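Ectonucleotide pyrophosphatase/phosphodiesterase family member 5 (Mus musculus, PDB 5VEO) probably hydrolyses phosphodiester bonds in nucleotide substrates at a two-zinc active site of the alkaline phosphatase superfamily type, with nucleotide hydrolysis restricted by a key tyrosine substitution. Local coordinates at residues Thr51-Lys57 with Asn324-Asn329; Thr56-His62 with Ser223-Met227; Ala71-Val77 with His292-Arg298; His252-Ala256 with Trp310-Gln314. The protein carries 1 engineered substitution. The contacts are given in a common frame with arbitrary orientation. Residues are numbered along the deposited sequence.

Contacts 1 and 2 form the active-site core: their centres lie 6 Å apart, they share Thr56 and Lys57, both touch AMP, and each binds a different zinc. Contact 3, about 14 Å from contact 1 and 15 Å from contact 2 between centres, joins helix 71-74, which follows helix 58-67, to loop 292-298. Contact 4, centred about 13 Å from the centre of contact 1 and 20 Å from that of contact 3, joins strand 255-260 of the four-stranded antiparallel sheet to strand 311-313. Along the chain, contacts 2, 3 and 4 nest within the loop closed by contact 1; contact 3 crosses contacts 2 and 4. Contacts 1 and 2 thus bring remote segments to the zincs.

Contact 1: Thr51-Lys57 with Asn324-Asn329; sequences TNVFITK and NHGYDN. With ZN (zinc ion), chain D; AMP (adenosine monophosphate), chain Q; EDO (1,2-ethanediol), chain K.
Two irregular loops, 51-57 and 324-329, lie together with CA atoms 3.9 Å apart at Thr56/Gly326 and 5.4 Å at Phe54/Asn329. A cis peptide precedes Ile55, and Thr56 (phi/psi -89/62) centres an inverse gamma turn closed by a weak Lys57 N to Ile55 O bond of 2.8 Å. At Gly326 (phi 116°) a CB would run into Lys57 CE. Hydrogen bonds tie both ends: Asn329 ND2 (chi1 p) gives a straight bond to Asn52 O (2.8 Å), and Lys57 NZ reaches His325 O (3.0 Å). Between them Thr56 N meets Gly326 O weakly at 3.5 Å, and Thr56 OG1, its position less certain, donates to Tyr327 O (2.8 Å). A water bridges Lys57 NZ (3.2 Å) and Asn324 ND2 (3.1 Å). Thr56 CG2 packs on Asn329 CB (3.7 Å); the edge of the Phe54 ring meets backbone, CD1 4.0 Å from Tyr327 O. The metal chemistry rests on His325 (chi1 p): ND1 donates to Thr56 O (2.8 Å), which probably helps to orient the ring, whose NE2 binds zinc at 2.1 Å, an arrangement characteristic of second-shell support at a metal site; Asp177, His181 and AMP also bind this ion. Segment 51-57 links strand 45-51 to helix 58-67, and segment 324-329 leads from strand 323-324 towards strand 338-341; Phe54 and Ile55 rest on Val255 of strand 255-260.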
# COMPACT_ATOMS: atom_id res chain seq x y z
N THR A 51 -5.32 -0.10 -10.61
CA THR A 51 -6.29 0.38 -9.64
C THR A 51 -6.02 -0.31 -8.32
O THR A 51 -6.22 -1.53 -8.19
CB THR A 51 -7.72 0.11 -10.11
OG1 THR A 51 -7.95 0.81 -11.32
CG2 THR A 51 -8.69 0.58 -9.08
N ASN A 52 -5.56 0.46 -7.35
CA ASN A 52 -5.27 -0.03 -6.01
C ASN A 52 -6.56 0.06 -5.19
O ASN A 52 -7.66 0.11 -5.76
CB ASN A 52 -4.07 0.73 -5.43
CG ASN A 52 -4.25 2.27 -5.42
OD1 ASN A 52 -5.11 2.83 -6.12
ND2 ASN A 52 -3.40 2.95 -4.64
N VAL A 53 -6.47 -0.00 -3.86
CA VAL A 53 -7.68 -0.06 -3.05
C VAL A 53 -7.83 1.17 -2.17
O VAL A 53 -6.85 1.82 -1.74
CB VAL A 53 -7.79 -1.34 -2.18
CG1 VAL A 53 -7.78 -2.58 -3.04
CG2 VAL A 53 -6.76 -1.40 -1.10
N PHE A 54 -9.09 1.46 -1.87
CA PHE A 54 -9.47 2.53 -0.95
C PHE A 54 -9.41 2.02 0.48
O PHE A 54 -9.87 0.89 0.74
CB PHE A 54 -10.88 2.99 -1.30
CG PHE A 54 -11.33 4.22 -0.60
CD1 PHE A 54 -10.94 5.48 -1.04
CD2 PHE A 54 -12.21 4.14 0.47
CE1 PHE A 54 -11.41 6.63 -0.41
CE2 PHE A 54 -12.68 5.29 1.09
CZ PHE A 54 -12.27 6.52 0.66
N ILE A 55 -8.91 2.80 1.44
CA ILE A 55 -8.23 4.08 1.22
C ILE A 55 -6.81 3.85 0.73
O ILE A 55 -6.17 2.85 1.03
CB ILE A 55 -8.23 4.93 2.52
CG1 ILE A 55 -7.35 4.31 3.61
CG2 ILE A 55 -9.65 5.14 3.01
CD1 ILE A 55 -7.26 5.16 4.87
N THR A 56 -6.29 4.82 -0.03
CA THR A 56 -5.05 4.63 -0.76
C THR A 56 -3.84 5.02 0.11
O THR A 56 -3.06 5.94 -0.21
CB THR A 56 -5.09 5.40 -2.09
OG1 THR A 56 -5.42 6.78 -1.88
CG2 THR A 56 -6.10 4.78 -3.06
N LYS A 57 -3.71 4.27 1.21
CA LYS A 57 -2.61 4.38 2.18
C LYS A 57 -1.85 3.06 2.26
O LYS A 57 -2.27 2.02 1.73
CB LYS A 57 -3.15 4.78 3.57
CG LYS A 57 -3.94 6.09 3.61
CD LYS A 57 -3.12 7.20 4.05
CE LYS A 57 -3.84 8.48 4.36
NZ LYS A 57 -2.77 9.56 4.27
N ASN A 324 0.16 14.35 -0.46
CA ASN A 324 -0.53 13.32 0.30
C ASN A 324 -1.27 12.36 -0.63
O ASN A 324 -1.35 12.54 -1.86
CB ASN A 324 -1.48 13.92 1.34
CG ASN A 324 -1.71 13.00 2.54
OD1 ASN A 324 -1.06 11.96 2.70
ND2 ASN A 324 -2.67 13.37 3.37
N HIS A 325 -1.81 11.32 -0.01
CA HIS A 325 -2.52 10.25 -0.67
C HIS A 325 -3.54 9.71 0.33
O HIS A 325 -3.58 10.14 1.48
CB HIS A 325 -1.53 9.17 -1.15
CG HIS A 325 -0.68 8.65 -0.04
ND1 HIS A 325 -1.05 7.59 0.75
CD2 HIS A 325 0.48 9.12 0.49
CE1 HIS A 325 -0.13 7.38 1.68
NE2 HIS A 325 0.80 8.31 1.55
N GLY A 326 -4.34 8.76 -0.11
CA GLY A 326 -5.49 8.29 0.64
C GLY A 326 -6.80 8.55 -0.05
O GLY A 326 -7.81 7.94 0.32
N TYR A 327 -6.78 9.40 -1.08
CA TYR A 327 -7.94 9.79 -1.86
C TYR A 327 -8.53 8.61 -2.65
O TYR A 327 -7.93 7.53 -2.78
CB TYR A 327 -7.56 10.90 -2.83
CG TYR A 327 -6.93 12.10 -2.15
CD1 TYR A 327 -7.73 13.10 -1.61
CD2 TYR A 327 -5.57 12.23 -2.04
CE1 TYR A 327 -7.17 14.20 -0.98
CE2 TYR A 327 -5.00 13.32 -1.41
CZ TYR A 327 -5.80 14.30 -0.88
OH TYR A 327 -5.23 15.38 -0.25
N ASP A 328 -9.73 8.85 -3.18
CA ASP A 328 -10.43 7.97 -4.10
C ASP A 328 -9.46 7.17 -4.98
O ASP A 328 -8.63 7.75 -5.69
CB ASP A 328 -11.35 8.84 -4.96
CG ASP A 328 -12.35 8.06 -5.78
OD1 ASP A 328 -12.20 6.85 -5.99
OD2 ASP A 328 -13.30 8.72 -6.24
N ASN A 329 -9.59 5.83 -4.97
CA ASN A 329 -8.70 4.98 -5.75
C ASN A 329 -9.00 5.02 -7.25
O ASN A 329 -8.25 4.41 -8.02
CB ASN A 329 -8.74 3.53 -5.26
CG ASN A 329 -10.09 2.88 -5.44
OD1 ASN A 329 -11.14 3.53 -5.37
ND2 ASN A 329 -10.07 1.57 -5.65
ZN ZN D . 2.60 8.29 2.55
P AMP Q . 1.90 5.75 4.04
O1P AMP Q . 0.45 5.40 4.23
O2P AMP Q . 2.14 7.26 4.14
O3P AMP Q . 2.48 5.20 2.74
O5' AMP Q . 2.74 5.07 5.22
C5' AMP Q . 4.13 4.79 5.00
C4' AMP Q . 4.98 4.96 6.23
O4' AMP Q . 4.76 3.85 7.09
C3' AMP Q . 6.48 4.94 5.93
O3' AMP Q . 7.03 6.24 6.06
C2' AMP Q . 7.09 4.01 6.98
O2' AMP Q . 8.16 4.55 7.71
C1' AMP Q . 5.91 3.69 7.88
N9 AMP Q . 5.93 2.34 8.39
C8 AMP Q . 5.84 1.20 7.69
N7 AMP Q . 5.87 0.14 8.54
C5 AMP Q . 5.98 0.65 9.79
C6 AMP Q . 6.06 0.11 11.16
N6 AMP Q . 6.04 -1.22 11.36
N1 AMP Q . 6.16 0.98 12.19
C2 AMP Q . 6.19 2.31 12.02
N3 AMP Q . 6.11 2.89 10.81
C4 AMP Q . 6.02 2.10 9.69
C1 EDO K . -9.08 -2.57 -6.84
O1 EDO K . -7.94 -3.47 -6.77
C2 EDO K . -10.27 -3.11 -7.66
O2 EDO K . -11.36 -2.14 -7.68
O HOH W 1 -2.41 12.06 6.19

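Contact 2: Thr56-His62 with Ser223-Met227; sequences TKAYPNH and SDHGM. Engineered in segment 56-62: Ala58 (natural residue Thr). With ZN (zinc ion), chain E; AMP (adenosine monophosphate), chain Q.
The start of helix 58-67, with Lys57 as N-cap residue, faces an irregular loop leaving strand 218-222; CA atoms are 5.3 Å apart at Asn61/Asp224 and 5.9 Å at Thr56/His225, and no hydrogen bond crosses. Asp224 (phi/psi -90/-28, chi1 p) points at the helix: its CB is 3.8 Å from Asn61 CB, its OD2 3.1 Å from Ala58 CA and 3.3 Å from His62 CE1. Asp224 O, 3.3 Å from Asn61 CG, accepts from Asn52 ND2, while Asn61 OD1 takes Val53 N. OD2 of Asp224 binds zinc at 2.0 Å, and OD1 accepts from Gly23 N. This is one of the two zinc sites of the alkaline phosphatase superfamily active centre, completed by Asp22 and AMP O3P (1.8 Å from the zinc). Ala58 is engineered in place of Thr, the nucleophile position in NPP enzymes; its N donates to AMP O1P (2.9 Å). His225, fully extended with chi1 p, binds the same zinc through NE2 (2.1 Å). Its CG is 3.4 Å from Thr56 O. His225 ND1 donates to Gly226 O at 2.7 Å.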
# COMPACT_ATOMS: atom_id res chain seq x y z
N THR A 56 -6.29 4.82 -0.03
CA THR A 56 -5.05 4.63 -0.76
C THR A 56 -3.84 5.02 0.11
O THR A 56 -3.06 5.94 -0.21
CB THR A 56 -5.09 5.40 -2.09
OG1 THR A 56 -5.42 6.78 -1.88
CG2 THR A 56 -6.10 4.78 -3.06
N LYS A 57 -3.71 4.27 1.21
CA LYS A 57 -2.61 4.38 2.18
C LYS A 57 -1.85 3.06 2.26
O LYS A 57 -2.27 2.02 1.73
CB LYS A 57 -3.15 4.78 3.57
CG LYS A 57 -3.94 6.09 3.61
CD LYS A 57 -3.12 7.20 4.05
CE LYS A 57 -3.84 8.48 4.36
NZ LYS A 57 -2.77 9.56 4.27
N ALA A 58 -0.72 3.07 2.97
CA ALA A 58 0.20 1.93 2.98
C ALA A 58 -0.42 0.66 3.55
O ALA A 58 -0.28 -0.42 2.96
CB ALA A 58 1.46 2.28 3.78
N TYR A 59 -1.03 0.72 4.72
CA TYR A 59 -1.32 -0.55 5.37
C TYR A 59 -2.47 -1.26 4.66
O TYR A 59 -2.37 -2.47 4.41
CB TYR A 59 -1.52 -0.35 6.89
CG TYR A 59 -0.18 -0.57 7.53
CD1 TYR A 59 0.91 0.22 7.20
CD2 TYR A 59 0.05 -1.66 8.36
CE1 TYR A 59 2.18 -0.04 7.71
CE2 TYR A 59 1.29 -1.91 8.88
CZ TYR A 59 2.36 -1.10 8.56
OH TYR A 59 3.60 -1.41 9.06
N PRO A 60 -3.55 -0.58 4.27
CA PRO A 60 -4.57 -1.29 3.47
C PRO A 60 -4.01 -1.85 2.17
O PRO A 60 -4.34 -2.97 1.78
CB PRO A 60 -5.64 -0.22 3.24
CG PRO A 60 -5.46 0.75 4.30
CD PRO A 60 -4.00 0.78 4.62
N ASN A 61 -3.16 -1.08 1.47
CA ASN A 61 -2.76 -1.52 0.14
C ASN A 61 -1.70 -2.61 0.16
O ASN A 61 -1.77 -3.53 -0.66
CB ASN A 61 -2.34 -0.32 -0.68
CG ASN A 61 -3.53 0.28 -1.34
OD1 ASN A 61 -3.95 -0.19 -2.39
ND2 ASN A 61 -4.18 1.22 -0.66
N HIS A 62 -0.77 -2.59 1.12
CA HIS A 62 0.18 -3.68 1.18
C HIS A 62 -0.51 -4.97 1.62
O HIS A 62 -0.19 -6.05 1.12
CB HIS A 62 1.35 -3.35 2.12
CG HIS A 62 2.34 -2.36 1.57
ND1 HIS A 62 2.23 -1.01 1.79
CD2 HIS A 62 3.46 -2.53 0.82
CE1 HIS A 62 3.25 -0.38 1.22
NE2 HIS A 62 4.01 -1.28 0.62
N SER A 223 4.11 -0.69 -5.92
CA SER A 223 3.96 0.27 -4.84
C SER A 223 2.54 0.17 -4.31
O SER A 223 1.70 -0.58 -4.84
CB SER A 223 4.30 1.68 -5.33
OG SER A 223 4.34 2.62 -4.28
N ASP A 224 2.29 0.92 -3.24
CA ASP A 224 0.99 0.93 -2.60
C ASP A 224 0.04 1.99 -3.16
O ASP A 224 -1.17 1.81 -3.09
CB ASP A 224 1.14 1.11 -1.08
CG ASP A 224 2.04 2.27 -0.66
OD1 ASP A 224 2.80 2.87 -1.46
OD2 ASP A 224 1.98 2.58 0.57
N HIS A 225 0.57 3.09 -3.69
CA HIS A 225 -0.24 4.23 -4.14
C HIS A 225 0.68 5.28 -4.73
O HIS A 225 1.92 5.15 -4.68
CB HIS A 225 -1.02 4.85 -2.97
CG HIS A 225 -0.11 5.27 -1.86
ND1 HIS A 225 0.73 6.36 -1.96
CD2 HIS A 225 0.22 4.63 -0.71
CE1 HIS A 225 1.53 6.38 -0.91
NE2 HIS A 225 1.23 5.35 -0.13
N GLY A 226 0.07 6.35 -5.22
CA GLY A 226 0.77 7.50 -5.74
C GLY A 226 0.79 8.66 -4.76
O GLY A 226 0.98 8.48 -3.54
N MET A 227 0.61 9.87 -5.28
CA MET A 227 0.75 11.07 -4.47
C MET A 227 0.15 12.24 -5.23
O MET A 227 0.23 12.29 -6.46
CB MET A 227 2.24 11.34 -4.17
CG MET A 227 2.54 12.41 -3.12
SD MET A 227 2.20 11.91 -1.41
CE MET A 227 3.43 10.64 -1.16
ZN ZN E . 2.60 4.41 1.08
P AMP Q . 1.90 5.75 4.04
O1P AMP Q . 0.45 5.40 4.23
O2P AMP Q . 2.14 7.26 4.14
O3P AMP Q . 2.48 5.20 2.74
O5' AMP Q . 2.74 5.07 5.22
C5' AMP Q . 4.13 4.79 5.00
C4' AMP Q . 4.98 4.96 6.23
O4' AMP Q . 4.76 3.85 7.09
C3' AMP Q . 6.48 4.94 5.93
O3' AMP Q . 7.03 6.24 6.06
C2' AMP Q . 7.09 4.01 6.98
O2' AMP Q . 8.16 4.55 7.71
C1' AMP Q . 5.91 3.69 7.88
N9 AMP Q . 5.93 2.34 8.39
C8 AMP Q . 5.84 1.20 7.69
N7 AMP Q . 5.87 0.14 8.54
C5 AMP Q . 5.98 0.65 9.79
C6 AMP Q . 6.06 0.11 11.16
N6 AMP Q . 6.04 -1.22 11.36
N1 AMP Q . 6.16 0.98 12.19
C2 AMP Q . 6.19 2.31 12.02
N3 AMP Q . 6.11 2.89 10.81
C4 AMP Q . 6.02 2.10 9.69

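Contact 3: Ala71-Val77 with His292-Arg298; sequences AENHGIV and HYKHNDR. With NAG (2-acetamido-2-deoxy-beta-D-glucopyranose), chain H.
Short helix 71-74 ends at Gly75 (phi 88°), and the chain runs on to Val77 beside the irregular loop 292-298, which lies between strands 279-283 and 302-306, near the glycan by Asn73. CA atoms approach to 4.7 Å at Glu72/Tyr293 and 7.0 Å at Val77/Arg298. His292 has positive phi (49/52), His295 centres an inverse gamma turn, and Asn296 forms an Asx turn, OD1 accepting from Arg298 N at 2.9 Å. The one backbone-to-backbone bond is Glu72 N to His292 O, 3.3 Å. Glu72 (chi1 p, then extended) accepts from His295 N at OE2 (2.9 Å), its OE1 sharing a water with His292 ND1. Asn296 ND2 donates to Glu72 O (2.9 Å) and Arg298 NH1 to Gly75 O (2.9 Å), Arg298 being also salt-bridged to Asp83. Tyr293 (chi1 t) donates OH to Val77 O (2.6 Å), its CE2 3.8 Å from Val77 CB. Three carbonyls of 72-77 thus take side-chain donors of 292-298, with apolar contacts of Ala71 and Val77 on Tyr293 alongside.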
# COMPACT_ATOMS: atom_id res chain seq x y z
N ALA A 71 -10.29 -3.94 1.43
CA ALA A 71 -10.03 -3.61 2.82
C ALA A 71 -11.17 -4.00 3.76
O ALA A 71 -10.92 -4.37 4.91
CB ALA A 71 -9.72 -2.11 2.97
N GLU A 72 -12.43 -3.91 3.31
CA GLU A 72 -13.50 -4.30 4.20
C GLU A 72 -13.43 -5.78 4.57
O GLU A 72 -13.96 -6.17 5.61
CB GLU A 72 -14.88 -3.96 3.60
CG GLU A 72 -15.29 -4.84 2.41
CD GLU A 72 -16.57 -4.38 1.73
OE1 GLU A 72 -16.95 -5.00 0.72
OE2 GLU A 72 -17.20 -3.41 2.20
N ASN A 73 -12.78 -6.60 3.73
CA ASN A 73 -12.61 -8.02 3.98
C ASN A 73 -11.34 -8.34 4.75
O ASN A 73 -11.39 -9.16 5.67
CB ASN A 73 -12.61 -8.78 2.66
CG ASN A 73 -13.86 -8.51 1.85
OD1 ASN A 73 -13.81 -7.93 0.78
ND2 ASN A 73 -15.00 -8.90 2.39
N HIS A 74 -10.19 -7.74 4.43
CA HIS A 74 -9.01 -8.14 5.19
C HIS A 74 -8.86 -7.37 6.50
O HIS A 74 -8.08 -7.80 7.35
CB HIS A 74 -7.74 -8.07 4.35
CG HIS A 74 -7.36 -6.71 3.85
ND1 HIS A 74 -7.23 -5.61 4.67
CD2 HIS A 74 -6.98 -6.31 2.62
CE1 HIS A 74 -6.82 -4.58 3.95
NE2 HIS A 74 -6.66 -4.98 2.70
N GLY A 75 -9.62 -6.29 6.71
CA GLY A 75 -9.74 -5.64 8.00
C GLY A 75 -8.70 -4.58 8.32
O GLY A 75 -8.83 -3.91 9.35
N ILE A 76 -7.69 -4.40 7.47
CA ILE A 76 -6.71 -3.32 7.66
C ILE A 76 -7.24 -2.16 6.82
O ILE A 76 -6.87 -1.95 5.66
CB ILE A 76 -5.29 -3.74 7.27
CG1 ILE A 76 -4.80 -4.93 8.11
CG2 ILE A 76 -4.33 -2.56 7.41
CD1 ILE A 76 -4.56 -4.62 9.58
N VAL A 77 -8.19 -1.41 7.41
CA VAL A 77 -8.93 -0.41 6.64
C VAL A 77 -8.23 0.94 6.59
O VAL A 77 -8.59 1.78 5.76
CB VAL A 77 -10.37 -0.24 7.16
CG1 VAL A 77 -11.09 -1.58 7.22
CG2 VAL A 77 -10.42 0.43 8.52
N HIS A 292 -15.60 -0.74 -1.71
CA HIS A 292 -15.53 -2.00 -0.96
C HIS A 292 -14.92 -1.74 0.40
O HIS A 292 -13.93 -2.36 0.82
CB HIS A 292 -14.76 -3.04 -1.75
CG HIS A 292 -15.30 -3.23 -3.12
ND1 HIS A 292 -16.58 -3.67 -3.35
CD2 HIS A 292 -14.77 -2.96 -4.34
CE1 HIS A 292 -16.81 -3.70 -4.65
NE2 HIS A 292 -15.73 -3.27 -5.27
N TYR A 293 -15.50 -0.77 1.08
CA TYR A 293 -14.90 -0.26 2.29
C TYR A 293 -15.80 -0.41 3.51
O TYR A 293 -15.27 -0.65 4.59
CB TYR A 293 -14.48 1.21 2.06
CG TYR A 293 -13.51 1.73 3.06
CD1 TYR A 293 -13.87 2.71 3.97
CD2 TYR A 293 -12.22 1.22 3.12
CE1 TYR A 293 -12.97 3.18 4.90
CE2 TYR A 293 -11.31 1.69 4.04
CZ TYR A 293 -11.70 2.65 4.96
OH TYR A 293 -10.82 3.15 5.88
N LYS A 294 -17.10 -0.49 3.34
CA LYS A 294 -18.07 -0.23 4.40
C LYS A 294 -18.43 -1.44 5.26
O LYS A 294 -18.89 -1.24 6.39
CB LYS A 294 -19.34 0.36 3.78
CG LYS A 294 -20.31 -0.62 3.22
CD LYS A 294 -21.63 0.08 2.85
CE LYS A 294 -21.59 0.44 1.43
NZ LYS A 294 -22.82 1.16 0.99
N HIS A 295 -18.24 -2.67 4.79
CA HIS A 295 -18.74 -3.84 5.51
C HIS A 295 -17.71 -4.35 6.52
O HIS A 295 -17.21 -5.47 6.44
CB HIS A 295 -19.13 -4.94 4.53
CG HIS A 295 -20.24 -4.55 3.60
ND1 HIS A 295 -21.51 -4.25 4.05
CD2 HIS A 295 -20.27 -4.41 2.26
CE1 HIS A 295 -22.27 -3.95 3.01
NE2 HIS A 295 -21.55 -4.04 1.91
N ASN A 296 -17.41 -3.50 7.49
CA ASN A 296 -16.43 -3.83 8.51
C ASN A 296 -16.65 -2.91 9.70
O ASN A 296 -16.86 -1.71 9.53
CB ASN A 296 -15.00 -3.68 7.99
CG ASN A 296 -13.98 -4.36 8.87
OD1 ASN A 296 -13.66 -3.87 9.96
ND2 ASN A 296 -13.46 -5.49 8.41
N ASP A 297 -16.61 -3.48 10.92
CA ASP A 297 -16.87 -2.68 12.10
C ASP A 297 -15.75 -1.67 12.39
O ASP A 297 -15.93 -0.80 13.26
CB ASP A 297 -17.09 -3.59 13.32
CG ASP A 297 -18.33 -4.48 13.17
OD1 ASP A 297 -19.28 -4.08 12.46
OD2 ASP A 297 -18.34 -5.57 13.78
N ARG A 298 -14.62 -1.74 11.69
CA ARG A 298 -13.58 -0.72 11.81
C ARG A 298 -13.81 0.48 10.90
O ARG A 298 -13.03 1.44 10.93
CB ARG A 298 -12.21 -1.33 11.51
CG ARG A 298 -11.84 -2.37 12.53
CD ARG A 298 -10.76 -3.28 12.03
NE ARG A 298 -10.56 -4.34 13.01
CZ ARG A 298 -9.77 -5.39 12.84
NH1 ARG A 298 -9.09 -5.54 11.71
NH2 ARG A 298 -9.69 -6.30 13.80
C1 NAG H . -14.24 -10.31 -1.84
C2 NAG H . -15.73 -10.19 -2.05
C3 NAG H . -16.46 -10.63 -0.79
C4 NAG H . -15.99 -12.00 -0.32
C5 NAG H . -14.47 -12.07 -0.26
C6 NAG H . -13.95 -13.47 -0.02
C7 NAG H . -16.66 -8.51 -3.58
C8 NAG H . -17.04 -7.08 -3.75
N2 NAG H . -16.12 -8.84 -2.40
O3 NAG H . -17.86 -10.66 -1.07
O4 NAG H . -16.51 -12.26 0.97
O5 NAG H . -13.92 -11.65 -1.52
O6 NAG H . -14.59 -14.41 -0.87
O7 NAG H . -16.83 -9.34 -4.47
O HOH W 2 -18.42 -4.36 -1.33
O HOH W 3 -7.77 -8.26 10.00

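Contact 4: His252-Ala256 with Trp310-Gln314; sequences HSPVA and WYILQ
The turn entering strand 255-260, a member of a four-stranded antiparallel sheet, leans on strand 311-313, which pairs in parallel with strand 235-237: two small sheets meet through side chains and one side-chain-to-backbone bond, without backbone pairing between these segments. The nearest CA atoms are those of Ser253 and Ile312, 5.0 Å apart. His252 (chi1 m) comes first; its carbonyl O sits 3.6 Å from Ile312 CB and is buried without a polar partner, while its ring approaches Gln314, CE1 to OE1 3.9 Å. The outer polar ends are held by others, His252 ND1 by Asp318 and Gln314 NE2 by Tyr247. Ser253, extended at -144/142 with chi1 t, turns OG to the strand and accepts from Ile312 N at 2.8 Å in an almost straight bond (176°). The same OG is 3.4 Å from Tyr311 CD2 and 2.8 Å from a water that gives a weak bond to Trp310 O (3.4 Å). A cis peptide joins Ser253 to Pro254, reversing the chain into the strand; Pro254 O lies 3.5 Å from Ile312 CD1, and Pro254 also touches Tyr327. Val255 points away and its side chain touches Val303 of strand 302-306. Ala256 (-79/117), paired by backbone with Ala304, points back to the strand, and Ile312 (chi1 m, chi2 t) extends to meet it, CD1 lying 3.9 Å from Ala256 CB.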
# COMPACT_ATOMS: atom_id res chain seq x y z
N HIS A 252 -7.25 11.26 10.16
CA HIS A 252 -7.44 12.71 9.90
C HIS A 252 -7.68 13.08 8.43
O HIS A 252 -8.72 13.65 8.09
CB HIS A 252 -6.24 13.50 10.44
CG HIS A 252 -6.21 13.62 11.94
ND1 HIS A 252 -6.03 14.82 12.59
CD2 HIS A 252 -6.32 12.68 12.91
CE1 HIS A 252 -6.03 14.61 13.90
NE2 HIS A 252 -6.20 13.32 14.12
N SER A 253 -6.69 12.88 7.57
CA SER A 253 -6.77 13.41 6.19
C SER A 253 -6.12 12.43 5.25
O SER A 253 -5.08 11.85 5.58
CB SER A 253 -6.09 14.78 6.08
OG SER A 253 -6.35 15.41 4.83
N PRO A 254 -6.69 12.26 4.04
CA PRO A 254 -7.84 12.94 3.45
C PRO A 254 -9.16 12.20 3.63
O PRO A 254 -10.19 12.61 3.08
CB PRO A 254 -7.47 13.00 1.98
CG PRO A 254 -6.74 11.71 1.75
CD PRO A 254 -5.97 11.46 3.03
N VAL A 255 -9.15 11.13 4.41
CA VAL A 255 -10.37 10.39 4.73
C VAL A 255 -10.54 10.48 6.24
O VAL A 255 -9.92 9.74 7.01
CB VAL A 255 -10.33 8.96 4.22
CG1 VAL A 255 -11.64 8.22 4.57
CG2 VAL A 255 -10.08 8.98 2.71
N ALA A 256 -11.37 11.42 6.67
CA ALA A 256 -11.60 11.64 8.09
C ALA A 256 -12.58 10.58 8.60
O ALA A 256 -13.73 10.52 8.15
CB ALA A 256 -12.14 13.05 8.33
N TRP A 310 -7.04 18.32 -1.56
CA TRP A 310 -7.55 19.02 -0.39
C TRP A 310 -7.10 18.33 0.89
O TRP A 310 -6.96 17.10 0.95
CB TRP A 310 -9.09 19.10 -0.45
CG TRP A 310 -9.52 20.14 -1.44
CD1 TRP A 310 -9.57 20.00 -2.79
CD2 TRP A 310 -9.87 21.49 -1.16
NE1 TRP A 310 -9.95 21.19 -3.37
CE2 TRP A 310 -10.15 22.12 -2.39
CE3 TRP A 310 -9.98 22.23 0.02
CZ2 TRP A 310 -10.52 23.45 -2.47
CZ3 TRP A 310 -10.38 23.55 -0.07
CH2 TRP A 310 -10.65 24.14 -1.30
N TYR A 311 -6.87 19.14 1.92
CA TYR A 311 -6.37 18.67 3.21
C TYR A 311 -7.42 18.91 4.28
O TYR A 311 -8.04 19.97 4.32
CB TYR A 311 -5.08 19.39 3.63
CG TYR A 311 -4.00 18.45 4.09
CD1 TYR A 311 -2.93 18.12 3.25
CD2 TYR A 311 -4.02 17.89 5.37
CE1 TYR A 311 -1.95 17.25 3.65
CE2 TYR A 311 -3.03 17.01 5.78
CZ TYR A 311 -1.99 16.71 4.91
OH TYR A 311 -0.97 15.85 5.29
N ILE A 312 -7.62 17.92 5.15
CA ILE A 312 -8.49 18.07 6.31
C ILE A 312 -7.63 18.32 7.53
O ILE A 312 -6.78 17.50 7.88
CB ILE A 312 -9.37 16.84 6.53
CG1 ILE A 312 -10.11 16.48 5.25
CG2 ILE A 312 -10.33 17.09 7.70
CD1 ILE A 312 -10.84 15.16 5.34
N LEU A 313 -7.87 19.46 8.18
CA LEU A 313 -7.20 19.82 9.42
C LEU A 313 -8.26 19.90 10.50
O LEU A 313 -9.32 20.48 10.30
CB LEU A 313 -6.48 21.16 9.32
CG LEU A 313 -5.04 21.11 8.79
CD1 LEU A 313 -4.92 20.66 7.38
CD2 LEU A 313 -4.39 22.48 8.94
N GLN A 314 -7.98 19.28 11.65
CA GLN A 314 -8.96 19.37 12.71
C GLN A 314 -8.99 20.78 13.26
O GLN A 314 -10.06 21.35 13.48
CB GLN A 314 -8.67 18.37 13.80
CG GLN A 314 -9.80 18.33 14.78
CD GLN A 314 -9.67 17.20 15.75
OE1 GLN A 314 -8.57 16.71 16.01
NE2 GLN A 314 -10.79 16.76 16.28
O HOH W 4 -4.57 15.40 2.72